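Side-chain contacts in putative phosphohydrolase (Shewanella amazonensis, PDB 3M1T), which is a putative phosphohydrolase built round an HDOD domain of the HD phosphodiesterase clan, and may act in signal transduction: residues D165-E170 against Y176-I181; I199-Q202 against S207-P210. All coordinates share one frame; numbering follows the deposited sequence. Where two conformers were deposited one is given.

Contact 1: residues D165-E170 against Y176-I181; sequences DRNLME and YDNAEI
Asn178 grips the buried carboxylate of Glu170 twice, both bonds ending on OE1. Asn178 ND2 reaches Glu170 OE1 at 2.8 Å on the syn lone pair, nearly straight at 162°. Asn178 N comes to Glu170 OE1 from above the carboxylate plane, also at 2.8 Å. The amide stands steeply to the carboxylate, 78° between planes, and with CG between the backbone N and the carbonyl carbon (chi1 70°) ND2 is brought within reach of both Glu170 and Asn167. To Asn167 OD1 it makes a weak, bent bond. Because Asn178 opens helix 178-188, the positive end of that helix probably favours the charged form of Glu170.

Capping bonds fix the same turn: Asp177 OD1 accepts from Glu180 N at 3.0 Å, and Glu180 OE1 takes Asp177 N at 3.1 Å, a capping box. Water extends the bridge, donating to Asp177 OD2 at 2.6 Å and weakly to Asn167 O.

The contact thus joins the N-terminal half of helix 166-174 to the start of helix 178-188. Glu170 and Asn178 both rest on Ile145 of helix 140-148, and Glu170 also touches Ile156 of helix 150-161.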
loop_
_atom_site.group_PDB
_atom_site.type_symbol
_atom_site.label_atom_id
_atom_site.label_comp_id
_atom_site.label_asym_id
_atom_site.label_seq_id
_atom_site.Cartn_x
_atom_site.Cartn_y
_atom_site.Cartn_z
ATOM N N ASP A 165 -18.165 -8.272 -10.865
ATOM C CA ASP A 165 -17.344 -7.718 -9.787
ATOM C C ASP A 165 -16.112 -8.550 -9.617
ATOM O O ASP A 165 -16.195 -9.752 -9.368
ATOM C CB ASP A 165 -18.170 -7.755 -8.515
ATOM C CG ASP A 165 -17.399 -7.211 -7.275
ATOM O OD1 ASP A 165 -16.444 -7.812 -6.831
ATOM O OD2 ASP A 165 -17.768 -6.123 -6.821
ATOM N N ARG A 166 -14.938 -7.940 -9.732
ATOM C CA ARG A 166 -13.670 -8.669 -9.632
ATOM C C ARG A 166 -13.520 -9.466 -8.327
ATOM O O ARG A 166 -13.123 -10.638 -8.330
ATOM C CB ARG A 166 -12.468 -7.724 -9.843
ATOM C CG ARG A 166 -11.162 -8.418 -9.857
ATOM C CD ARG A 166 -10.029 -7.464 -10.276
ATOM N NE ARG A 166 -10.171 -6.863 -11.577
ATOM C CZ ARG A 166 -9.796 -7.458 -12.701
ATOM N NH1 ARG A 166 -9.336 -8.709 -12.652
ATOM N NH2 ARG A 166 -9.924 -6.844 -13.842
ATOM N N ASN A 167 -13.807 -8.819 -7.196
ATOM C CA ASN A 167 -13.624 -9.469 -5.878
ATOM C C ASN A 167 -14.549 -10.648 -5.688
ATOM O O ASN A 167 -14.118 -11.696 -5.243
ATOM C CB ASN A 167 -13.812 -8.447 -4.739
ATOM C CG ASN A 167 -12.933 -7.211 -4.919
ATOM O OD1 ASN A 167 -11.772 -7.325 -5.254
ATOM N ND2 ASN A 167 -13.515 -6.028 -4.749
ATOM N N LEU A 168 -15.794 -10.512 -6.149
ATOM C CA LEU A 168 -16.725 -11.621 -6.094
ATOM C C LEU A 168 -16.307 -12.752 -7.020
ATOM O O LEU A 168 -16.413 -13.923 -6.656
ATOM C CB LEU A 168 -18.135 -11.171 -6.390
ATOM C CG LEU A 168 -18.756 -10.155 -5.409
ATOM C CD1 LEU A 168 -20.208 -9.765 -5.684
ATOM C CD2 LEU A 168 -18.646 -10.749 -4.004
HETATM N N MSE A 169 -15.842 -12.408 -8.238
HETATM C CA MSE A 169 -15.286 -13.428 -9.116
HETATM C C MSE A 169 -14.123 -14.206 -8.534
HETATM O O MSE A 169 -14.047 -15.408 -8.668
HETATM C CB MSE A 169 -14.874 -12.788 -10.434
HETATM C CG MSE A 169 -16.013 -12.421 -11.312
HETATM SE SE MSE A 169 -16.970 -13.918 -12.124
HETATM C CE MSE A 169 -15.457 -14.695 -13.105
ATOM N N GLU A 170 -13.207 -13.500 -7.870
ATOM C CA GLU A 170 -12.108 -14.148 -7.204
ATOM C C GLU A 170 -12.603 -15.135 -6.136
ATOM O O GLU A 170 -12.142 -16.280 -6.092
ATOM C CB GLU A 170 -11.196 -13.082 -6.575
ATOM C CG GLU A 170 -10.352 -12.325 -7.626
ATOM C CD GLU A 170 -9.747 -11.009 -7.124
ATOM O OE1 GLU A 170 -10.017 -10.586 -5.967
ATOM O OE2 GLU A 170 -8.992 -10.375 -7.911
ATOM N N TYR A 176 -11.040 -17.051 -2.250
ATOM C CA TYR A 176 -10.596 -15.885 -1.516
ATOM C C TYR A 176 -10.445 -14.763 -2.516
ATOM O O TYR A 176 -10.495 -15.042 -3.744
ATOM C CB TYR A 176 -9.231 -16.191 -0.817
ATOM C CG TYR A 176 -8.152 -16.622 -1.750
ATOM C CD1 TYR A 176 -7.470 -15.683 -2.496
ATOM C CD2 TYR A 176 -7.901 -17.956 -2.015
ATOM C CE1 TYR A 176 -6.540 -16.080 -3.381
ATOM C CE2 TYR A 176 -6.913 -18.373 -2.902
ATOM C CZ TYR A 176 -6.265 -17.417 -3.621
ATOM O OH TYR A 176 -5.319 -17.820 -4.538
ATOM N N ASP A 177 -10.273 -13.527 -2.042
ATOM C CA ASP A 177 -10.065 -12.401 -2.957
ATOM C C ASP A 177 -8.706 -11.736 -2.778
ATOM O O ASP A 177 -7.859 -12.168 -1.951
ATOM C CB ASP A 177 -11.167 -11.364 -2.917
ATOM C CG ASP A 177 -11.303 -10.656 -1.595
ATOM O OD1 ASP A 177 -10.308 -10.471 -0.884
ATOM O OD2 ASP A 177 -12.462 -10.281 -1.241
ATOM N N ASN A 178 -8.466 -10.755 -3.638
ATOM C CA ASN A 178 -7.135 -10.130 -3.666
ATOM C C ASN A 178 -6.778 -9.376 -2.355
ATOM O O ASN A 178 -5.591 -9.285 -1.996
ATOM C CB ASN A 178 -6.998 -9.232 -4.885
ATOM C CG ASN A 178 -7.824 -8.007 -4.787
ATOM O OD1 ASN A 178 -7.381 -7.026 -4.268
ATOM N ND2 ASN A 178 -9.103 -8.052 -5.299
ATOM N N ALA A 179 -7.777 -8.891 -1.646
ATOM C CA ALA A 179 -7.579 -8.196 -0.396
ATOM C C ALA A 179 -7.124 -9.217 0.663
ATOM O O ALA A 179 -6.196 -8.961 1.471
ATOM C CB ALA A 179 -8.819 -7.397 0.071
ATOM N N GLU A 180 -7.759 -10.383 0.667
ATOM C CA GLU A 180 -7.460 -11.440 1.634
ATOM C C GLU A 180 -6.049 -11.991 1.413
ATOM O O GLU A 180 -5.269 -12.181 2.383
ATOM C CB GLU A 180 -8.475 -12.542 1.536
ATOM C CG GLU A 180 -9.800 -12.134 2.108
ATOM C CD GLU A 180 -10.849 -13.207 1.981
ATOM O OE1 GLU A 180 -10.835 -14.008 1.009
ATOM O OE2 GLU A 180 -11.699 -13.233 2.901
ATOM N N ILE A 181 -5.663 -12.275 0.155
ATOM C CA ILE A 181 -4.343 -12.830 -0.096
ATOM C C ILE A 181 -3.264 -11.755 0.095
ATOM O O ILE A 181 -2.180 -12.094 0.575
ATOM C CB ILE A 181 -4.206 -13.606 -1.447
ATOM C CG1 ILE A 181 -3.017 -14.557 -1.350
ATOM C CG2 ILE A 181 -4.242 -12.653 -2.656
ATOM C CD1 ILE A 181 -2.900 -15.510 -2.579
HETATM O O HOH W 1 -14.818 -10.747 -2.305
#

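Contact 2: residues I199-Q202 against S207-P210; sequences IQFQ and SAEP
Phe201 lays one ring face against the methyl of Ala208, a CH-pi contact that sets Ser207 and Ala208 against the end of helix 193-200 in this all-helical HDOD protein. Phe201 is where the chain leaves helical geometry, and its CB points toward the loop. From CB the side chain runs anti to the carbonyl carbon (chi1 -81°), which carries the ring across to Ala208. Phe201 CG, the first ring atom, lies 3.8 Å from Ala208 CB. Of the two delta carbons, Phe201 CD1 is the nearer to Ala208 CB, at 3.7 Å, and CD2 is slightly farther. Phe201 CE1 and CZ lie closest on Ala208 to its CA, CE1 at 3.7 Å, whereas CE2 keeps to the methyl. That methyl sits over the middle of the ring, Ala208 CB 3.7 Å from the Phe201 centroid and only 11° off the ring normal.

The ring edge has a polar neighbour. In the conformer given, Ser207 OG lies in the ring plane, 3.4 Å from Phe201 CE1, and is hydrogen-bonded to the carbonyl O of His204. Helix 213-227 adds Ala215 against the Phe201 side chain. A serine in place of Phe201 would probably leave the Ala208 methyl without its aromatic partner and open a gap between the helix end and the loop.

Next to Phe201, Gln202 folds its amide back onto the last turn of helix 193-200. Its OE1 is bonded to Lys222 of helix 213-227, and its amide nitrogen also reaches His138 O. Within the turn, Gln202 NE2 donates to Ile199 O at 2.9 Å and 166°, meeting a lone pair in the carbonyl plane, whereas Gln202 N makes only a weak bond, 3.3 Å, to that same Ile199 O.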
loop_
_atom_site.group_PDB
_atom_site.type_symbol
_atom_site.label_atom_id
_atom_site.label_comp_id
_atom_site.label_asym_id
_atom_site.label_seq_id
_atom_site.Cartn_x
_atom_site.Cartn_y
_atom_site.Cartn_z
ATOM N N ILE A 199 -5.606 -3.987 5.156
ATOM C CA ILE A 199 -5.561 -4.573 3.829
ATOM C C ILE A 199 -6.783 -5.472 3.588
ATOM O O ILE A 199 -7.433 -5.399 2.546
ATOM C CB ILE A 199 -4.232 -5.362 3.594
ATOM C CG1 ILE A 199 -3.054 -4.408 3.781
ATOM C CG2 ILE A 199 -4.241 -6.005 2.203
ATOM C CD1 ILE A 199 -1.722 -5.180 4.005
ATOM N N GLN A 200 -7.065 -6.357 4.543
ATOM C CA GLN A 200 -8.129 -7.335 4.449
ATOM C C GLN A 200 -9.500 -6.699 4.154
ATOM O O GLN A 200 -10.233 -7.204 3.314
ATOM C CB GLN A 200 -8.196 -8.131 5.748
ATOM C CG GLN A 200 -9.297 -9.134 5.766
ATOM C CD GLN A 200 -9.550 -9.747 7.123
ATOM O OE1 GLN A 200 -8.946 -9.361 8.169
ATOM N NE2 GLN A 200 -10.458 -10.711 7.138
ATOM N N PHE A 201 -9.785 -5.579 4.827
ATOM C CA PHE A 201 -11.130 -5.000 4.739
ATOM C C PHE A 201 -11.216 -3.813 3.807
ATOM O O PHE A 201 -12.240 -3.135 3.781
ATOM C CB PHE A 201 -11.644 -4.632 6.131
ATOM C CG PHE A 201 -12.197 -5.801 6.891
ATOM C CD1 PHE A 201 -13.505 -6.214 6.682
ATOM C CD2 PHE A 201 -11.395 -6.489 7.773
ATOM C CE1 PHE A 201 -14.000 -7.315 7.336
ATOM C CE2 PHE A 201 -11.875 -7.611 8.440
ATOM C CZ PHE A 201 -13.190 -7.994 8.221
ATOM N N GLN A 202 -10.188 -3.571 2.981
ATOM C CA GLN A 202 -10.169 -2.383 2.128
ATOM C C GLN A 202 -11.431 -2.188 1.236
ATOM O O GLN A 202 -11.684 -1.066 0.814
ATOM C CB GLN A 202 -8.922 -2.382 1.271
ATOM C CG GLN A 202 -8.877 -3.504 0.227
ATOM C CD GLN A 202 -7.575 -3.509 -0.511
ATOM O OE1 GLN A 202 -7.396 -2.860 -1.544
ATOM N NE2 GLN A 202 -6.562 -4.205 0.093
ATOM N N SER A 207 -17.947 -3.536 7.127
ATOM C CA SER A 207 -18.230 -4.899 7.612
ATOM C C SER A 207 -17.247 -5.436 8.655
ATOM O O SER A 207 -17.414 -6.569 9.139
ATOM C CB SER A 207 -18.235 -5.862 6.450
ATOM O OG SER A 207 -16.905 -6.083 6.027
ATOM N N ALA A 208 -16.190 -4.672 8.957
ATOM C CA ALA A 208 -15.240 -5.049 9.992
ATOM C C ALA A 208 -15.781 -4.818 11.390
ATOM O O ALA A 208 -16.368 -3.768 11.671
ATOM C CB ALA A 208 -13.951 -4.251 9.824
ATOM N N GLU A 209 -15.596 -5.782 12.287
ATOM C CA GLU A 209 -16.039 -5.657 13.665
ATOM C C GLU A 209 -14.933 -6.061 14.599
ATOM O O GLU A 209 -14.515 -7.237 14.591
ATOM C CB GLU A 209 -17.245 -6.565 13.938
ATOM C CG GLU A 209 -17.752 -6.461 15.331
ATOM C CD GLU A 209 -18.185 -5.027 15.678
ATOM O OE1 GLU A 209 -18.925 -4.438 14.844
ATOM O OE2 GLU A 209 -17.765 -4.504 16.714
ATOM N N PRO A 210 -14.379 -5.133 15.382
ATOM C CA PRO A 210 -14.639 -3.680 15.320
ATOM C C PRO A 210 -14.118 -3.072 14.035
ATOM O O PRO A 210 -13.352 -3.693 13.289
ATOM C CB PRO A 210 -13.827 -3.152 16.497
ATOM C CG PRO A 210 -12.754 -4.128 16.704
ATOM C CD PRO A 210 -13.279 -5.438 16.320
#

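Overall arrangement
Along the chain the two contacts stand in series, neither enclosing nor crossing the other. Contact 1 comes first, bringing the start of helix 178-188 back against the N-terminal half of helix 166-174 and closing the connection between them. The chain then runs through helix 178-188 and turns into helix 193-200, whose end opens contact 2; this closes a turn in the loop that leads on to helix 213-227. Their centres are about 14 Å apart, yet the two sites touch: Ala179 CB of contact 1 packs 3.5 Å from Ile199 O and 3.9 Å from Gln202 CG. Three successive helices, 166-174, 178-188 and 193-200, are thereby linked through the pair.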